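Local coordinates for protein beta-galactoside alpha-2,6-sialyltransferase (Photobacterium sp., PDB 2Z4T) that probably transfers sialic acid from a CMP-activated donor to the 6-position of terminal galactose in acceptors such as lactose, at residues 30-33 / 37-40; 485-488 / 493-496. All blocks are in the same frame, centred on the assembly; numbering follows the deposited sequence.

Contact 1 of 2, residues 30-33 / 37-40; sequences INKT and EEYV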
ATOM      1  N   ILE A  30     -13.574  16.703  28.124  1.00 47.51           N
ATOM      2  CA  ILE A  30     -13.008  15.486  27.567  1.00 47.45           C
ATOM      3  C   ILE A  30     -13.874  15.018  26.414  1.00 48.15           C
ATOM      4  O   ILE A  30     -15.094  14.952  26.538  1.00 48.16           O
ATOM      5  CB  ILE A  30     -12.922  14.359  28.609  1.00 47.27           C
ATOM      6  CG1 ILE A  30     -12.082  14.804  29.802  1.00 45.86           C
ATOM      7  CG2 ILE A  30     -12.379  13.067  27.968  1.00 46.21           C
ATOM      8  CD1 ILE A  30     -12.322  13.989  31.075  1.00 44.89           C
ATOM      9  N   ASN A  31     -13.225  14.704  25.299  1.00 49.07           N
ATOM     10  CA  ASN A  31     -13.881  14.220  24.104  1.00 50.06           C
ATOM     11  C   ASN A  31     -13.199  12.926  23.674  1.00 49.89           C
ATOM     12  O   ASN A  31     -11.970  12.863  23.651  1.00 51.01           O
ATOM     13  CB  ASN A  31     -13.803  15.272  22.998  1.00 50.42           C
ATOM     14  CG  ASN A  31     -14.891  15.077  21.928  1.00 54.86           C
ATOM     15  OD1 ASN A  31     -14.854  14.118  21.125  1.00 57.31           O
ATOM     16  ND2 ASN A  31     -15.873  15.993  21.912  1.00 57.44           N
ATOM     17  N   LYS A  32     -13.981  11.884  23.383  1.00 49.43           N
ATOM     18  CA  LYS A  32     -13.447  10.580  22.995  0.60 49.21           C
ATOM     19  C   LYS A  32     -14.300   9.902  21.938  1.00 49.07           C
ATOM     20  O   LYS A  32     -15.503  10.163  21.845  1.00 49.38           O
ATOM     21  CB  LYS A  32     -13.390   9.653  24.200  0.60 49.18           C
ATOM     22  CG  LYS A  32     -12.036   9.500  24.821  0.60 49.48           C
ATOM     23  CD  LYS A  32     -11.961   8.204  25.627  0.60 50.03           C
ATOM     24  CE  LYS A  32     -11.697   7.000  24.731  0.60 49.07           C
ATOM     25  NZ  LYS A  32     -11.350   5.782  25.500  0.60 48.46           N
ATOM     26  N   THR A  33     -13.673   9.014  21.176  1.00 48.37           N
ATOM     27  CA  THR A  33     -14.324   8.117  20.241  1.00 48.41           C
ATOM     28  C   THR A  33     -13.686   6.759  20.484  1.00 48.21           C
ATOM     29  O   THR A  33     -12.505   6.738  20.782  1.00 49.50           O
ATOM     30  CB  THR A  33     -13.846   8.515  18.785  1.00 48.19           C
ATOM     31  OG1 THR A  33     -14.093   9.902  18.524  1.00 48.12           O
ATOM     32  CG2 THR A  33     -14.516   7.681  17.690  1.00 47.66           C
ATOM     33  N   GLU A  37     -20.049  -0.997  22.557  1.00 46.19           N
ATOM     34  CA  GLU A  37     -19.705  -1.972  23.626  1.00 46.47           C
ATOM     35  C   GLU A  37     -18.334  -1.754  24.227  1.00 46.59           C
ATOM     36  O   GLU A  37     -17.907  -2.525  25.081  1.00 46.90           O
ATOM     37  CB  GLU A  37     -19.875  -3.442  23.184  1.00 45.78           C
ATOM     38  CG  GLU A  37     -21.093  -3.638  22.321  1.00 46.49           C
ATOM     39  CD  GLU A  37     -21.585  -5.050  22.282  1.00 47.40           C
ATOM     40  OE1 GLU A  37     -21.404  -5.709  21.241  1.00 49.87           O
ATOM     41  OE2 GLU A  37     -22.180  -5.495  23.276  1.00 47.73           O
ATOM     42  N   GLU A  38     -17.644  -0.714  23.782  1.00 46.90           N
ATOM     43  CA  GLU A  38     -16.360  -0.394  24.366  1.00 47.45           C
ATOM     44  C   GLU A  38     -16.571   0.130  25.785  1.00 47.88           C
ATOM     45  O   GLU A  38     -17.481   0.931  26.051  1.00 47.55           O
ATOM     46  CB  GLU A  38     -15.587   0.616  23.518  1.00 47.22           C
ATOM     47  CG  GLU A  38     -14.180   0.904  24.044  1.00 47.17           C
ATOM     48  CD  GLU A  38     -13.389   1.853  23.153  1.00 48.03           C
ATOM     49  OE1 GLU A  38     -13.730   1.985  21.946  1.00 49.99           O
ATOM     50  OE2 GLU A  38     -12.423   2.473  23.665  1.00 47.76           O
ATOM     51  N   TYR A  39     -15.740  -0.385  26.686  1.00 48.61           N
ATOM     52  CA  TYR A  39     -15.657   0.048  28.060  1.00 49.44           C
ATOM     53  C   TYR A  39     -14.796   1.309  28.143  1.00 50.02           C
ATOM     54  O   TYR A  39     -13.750   1.424  27.478  1.00 49.68           O
ATOM     55  CB  TYR A  39     -15.062  -1.074  28.921  1.00 49.94           C
ATOM     56  CG  TYR A  39     -14.786  -0.636  30.340  1.00 51.82           C
ATOM     57  CD1 TYR A  39     -13.478  -0.391  30.770  1.00 52.59           C
ATOM     58  CD2 TYR A  39     -15.836  -0.429  31.249  1.00 52.97           C
ATOM     59  CE1 TYR A  39     -13.216   0.032  32.070  1.00 52.12           C
ATOM     60  CE2 TYR A  39     -15.582  -0.002  32.556  1.00 52.85           C
ATOM     61  CZ  TYR A  39     -14.264   0.227  32.950  1.00 52.45           C
ATOM     62  OH  TYR A  39     -13.989   0.662  34.223  1.00 52.52           O
ATOM     63  N   VAL A  40     -15.252   2.260  28.951  1.00 50.73           N
ATOM     64  CA  VAL A  40     -14.548   3.516  29.143  1.00 51.67           C
ATOM     65  C   VAL A  40     -14.452   3.776  30.623  1.00 52.36           C
ATOM     66  O   VAL A  40     -15.443   3.646  31.353  1.00 52.91           O
ATOM     67  CB  VAL A  40     -15.316   4.719  28.554  1.00 52.03           C
ATOM     68  CG1 VAL A  40     -14.434   5.947  28.532  1.00 51.84           C
ATOM     69  CG2 VAL A  40     -15.832   4.422  27.156  1.00 52.03           C
TER
HETATM   70  O   HOH W   1     -11.155   4.704  22.133  1.00 48.08           O
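K32 and E38 face each other with opposite charges at the ends of two side chains that cross at about a right angle. K32 is modelled in two conformations; in one, a long salt bridge runs 3.9 Å from K32 NZ to E38 OE2, so this attraction is doubtful or part-time. No direct hydrogen bond joins the segments. Lysine suits this place because its flexible chain, bent at chi3 (81°) in that conformer, can span backbones whose nearest CA atoms, those of K32 and V40, lie 9.4 Å apart.

Water supplies the closer polar link. One molecule donates to T33 O at 2.8 Å and to E38 OE2 at 3.0 Å. The other carboxylate oxygen, E38 OE1, accepts the backbone N-H of I35. With CG anti to the backbone N (chi1 -176°) and the chain extended beyond it, E38 reaches back toward the first strand.

Van der Waals contact is slight: the methyl CG1 of V40, a buried beta-branched residue fit for a strand, approaches K32 NZ loosely, at 4.3 Å in the same conformer.

The contact joins strand 26-35 to the turn and the start of strand 39-42, which belong to different sheets, as in the immunoglobulin-like beta-sandwich of this N-terminal domain.

Contact 2 of 2, residues 485-488 / 493-496; sequences VMIK and KEEN. With PO4 (phosphate ion), chain J.
The last turn of helix 481-488 and the residue just ahead of the 3-10 segment 494-496 come closest at I487 and K493, whose CA atoms are 5.5 Å apart, with no hydrogen bond between the two segments. I487 carries the contact. Its CG1 branch stands beside its own backbone N (chi1 -70°), and CD1 at the end of that branch lies against the aliphatic part of E494, 3.7 Å from CG and 3.8 Å from CB of that residue. Closer to the backbone, I487 CG1 is 4.1 Å from E494 N. Isoleucine suits the place because its long branch reaches across to the returning chain, where V492 also touches it. From its side chain E494 offers its methylenes, CB and CG: with CG anti to the backbone N (chi1 -157°), the chain runs on in extended form beyond the methyl.

A short connection of four residues turns the chain back after helix 481-488 and leads by way of the 3-10 turn to 498-499, an outermost strand of the parallel six-stranded sheet in the GT-B fold. The 3-10 segment has its own closing bond, from N496 N to K493 O at 2.9 Å.

A phosphate ion, probably from the crystallisation liquor, sits beside this turn. The backbone N-H of K493 donates to phosphate O1 over 2.6 Å, nearly straight at 170°. The K493 side chain leaves the backbone away from the helix, and its carbons CB to CE run past the ion, with CE 3.4 Å from phosphate O2. K493 NZ stays 4.4 Å from phosphate O2, so any help from its charge is long-range and only probable.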
ATOM      1  N   VAL A 485       3.658  -2.319 -23.957  1.00 39.93           N
ATOM      2  CA  VAL A 485       3.063  -1.431 -22.932  1.00 40.40           C
ATOM      3  C   VAL A 485       3.738  -0.039 -22.990  1.00 41.50           C
ATOM      4  O   VAL A 485       3.049   0.990 -22.853  1.00 42.32           O
ATOM      5  CB  VAL A 485       2.922  -2.081 -21.584  1.00 40.55           C
ATOM      6  CG1 VAL A 485       2.355  -1.094 -20.580  1.00 38.87           C
ATOM      7  CG2 VAL A 485       1.991  -3.291 -21.725  1.00 39.69           C
ATOM      8  N   MET A 486       5.062   0.059 -23.050  1.00 41.78           N
ATOM      9  CA  MET A 486       5.846   0.866 -22.139  1.00 42.15           C
ATOM     10  C   MET A 486       6.112   1.896 -23.287  1.00 41.57           C
ATOM     11  O   MET A 486       6.200   3.119 -23.081  1.00 41.63           O
ATOM     12  CB  MET A 486       7.135   0.224 -21.649  1.00 41.85           C
ATOM     13  CG  MET A 486       6.991  -0.338 -20.242  1.00 41.74           C
ATOM     14  SD  MET A 486       8.550  -0.459 -19.381  1.00 44.46           S
ATOM     15  CE  MET A 486       8.927  -2.128 -19.610  1.00 44.75           C
ATOM     16  N   ILE A 487       6.171   1.365 -24.514  1.00 40.85           N
ATOM     17  CA  ILE A 487       6.089   2.174 -25.716  1.00 40.72           C
ATOM     18  C   ILE A 487       4.766   2.940 -25.774  1.00 41.18           C
ATOM     19  O   ILE A 487       4.779   4.151 -25.931  1.00 41.36           O
ATOM     20  CB  ILE A 487       6.251   1.338 -27.007  1.00 40.67           C
ATOM     21  CG1 ILE A 487       7.679   0.820 -27.162  1.00 39.71           C
ATOM     22  CG2 ILE A 487       5.872   2.168 -28.238  1.00 40.25           C
ATOM     23  CD1 ILE A 487       7.800  -0.318 -28.154  1.00 38.67           C
ATOM     24  N   LYS A 488       3.635   2.240 -25.656  1.00 41.33           N
ATOM     25  CA  LYS A 488       2.321   2.884 -25.711  1.00 41.68           C
ATOM     26  C   LYS A 488       2.152   3.988 -24.689  1.00 41.70           C
ATOM     27  O   LYS A 488       1.494   4.996 -24.964  1.00 42.19           O
ATOM     28  CB  LYS A 488       1.196   1.872 -25.487  1.00 41.95           C
ATOM     29  CG  LYS A 488       0.252   1.759 -26.635  1.00 44.10           C
ATOM     30  CD  LYS A 488      -0.457   3.069 -26.899  1.00 45.11           C
ATOM     31  CE  LYS A 488      -1.346   2.962 -28.143  1.00 48.38           C
ATOM     32  NZ  LYS A 488      -0.600   2.669 -29.392  1.00 48.42           N
ATOM     33  N   LYS A 493      10.642   4.832 -26.715  1.00 48.40           N
ATOM     34  CA  LYS A 493      10.291   4.855 -28.140  1.00 49.91           C
ATOM     35  C   LYS A 493      10.786   3.573 -28.799  1.00 49.93           C
ATOM     36  O   LYS A 493      11.890   3.121 -28.491  1.00 50.21           O
ATOM     37  CB  LYS A 493      10.895   6.089 -28.817  1.00 49.78           C
ATOM     38  CG  LYS A 493      10.005   7.328 -28.749  1.00 51.75           C
ATOM     39  CD  LYS A 493      10.710   8.614 -29.243  1.00 52.00           C
ATOM     40  CE  LYS A 493      10.828   9.629 -28.086  1.00 56.28           C
ATOM     41  NZ  LYS A 493      11.437  10.930 -28.493  1.00 58.17           N
ATOM     42  N   GLU A 494       9.988   2.987 -29.693  1.00 50.33           N
ATOM     43  CA  GLU A 494      10.342   1.693 -30.276  1.00 51.44           C
ATOM     44  C   GLU A 494      11.740   1.672 -30.897  1.00 51.49           C
ATOM     45  O   GLU A 494      12.535   0.771 -30.621  1.00 51.78           O
ATOM     46  CB  GLU A 494       9.309   1.197 -31.297  1.00 51.24           C
ATOM     47  CG  GLU A 494       9.362  -0.329 -31.475  1.00 52.67           C
ATOM     48  CD  GLU A 494       8.465  -0.865 -32.599  1.00 53.18           C
ATOM     49  OE1 GLU A 494       8.779  -0.581 -33.782  1.00 54.06           O
ATOM     50  OE2 GLU A 494       7.475  -1.599 -32.296  1.00 54.37           O
ATOM     51  N   GLU A 495      12.045   2.656 -31.731  1.00 51.33           N
ATOM     52  CA  GLU A 495      13.331   2.668 -32.423  1.00 51.34           C
ATOM     53  C   GLU A 495      14.529   2.742 -31.459  1.00 50.09           C
ATOM     54  O   GLU A 495      15.650   2.446 -31.850  1.00 50.03           O
ATOM     55  CB  GLU A 495      13.378   3.766 -33.513  1.00 52.19           C
ATOM     56  CG  GLU A 495      13.167   5.238 -33.028  1.00 55.67           C
ATOM     57  CD  GLU A 495      11.703   5.575 -32.631  1.00 60.79           C
ATOM     58  OE1 GLU A 495      10.795   4.702 -32.755  1.00 61.92           O
ATOM     59  OE2 GLU A 495      11.463   6.724 -32.179  1.00 62.20           O
ATOM     60  N   ASN A 496      14.284   3.098 -30.197  1.00 48.67           N
ATOM     61  CA  ASN A 496      15.351   3.178 -29.196  1.00 47.27           C
ATOM     62  C   ASN A 496      15.328   2.109 -28.087  1.00 46.25           C
ATOM     63  O   ASN A 496      16.151   2.169 -27.163  1.00 46.45           O
ATOM     64  CB  ASN A 496      15.357   4.547 -28.513  1.00 47.56           C
ATOM     65  CG  ASN A 496      15.408   5.719 -29.497  1.00 48.72           C
ATOM     66  OD1 ASN A 496      15.664   5.558 -30.697  1.00 50.88           O
ATOM     67  ND2 ASN A 496      15.153   6.916 -28.977  1.00 48.93           N
TER
HETATM   68  P   PO4 J4001      13.515   6.444 -25.722  1.00 89.40           P
HETATM   69  O1  PO4 J4001      13.132   5.068 -26.203  1.00 90.10           O
HETATM   70  O2  PO4 J4001      12.434   7.432 -26.103  1.00 89.47           O
HETATM   71  O3  PO4 J4001      13.670   6.425 -24.210  1.00 89.42           O
HETATM   72  O4  PO4 J4001      14.821   6.811 -26.389  1.00 89.01           O

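From the N terminus, the chain first runs along strand 26-35, turns, and enters strand 39-42; contact 1 closes that short loop, with three residues between its segments. The chain then completes the immunoglobulin-like domain and passes along strand 103-122 into the glycosyltransferase part. Much later, helix 481-488 ends and contact 2 closes another short loop, of four residues, before strand 498-499. The two loops follow in series, neither nesting nor crossing. The centres of contact 1 and contact 2 lie about 57 Å apart, on opposite sides of the chain's centre, and the contacts do not touch. Contact 1 ties strand 26-35 to the turn leading into strand 39-42, whereas contact 2 links a helix end to the approach to a sheet edge.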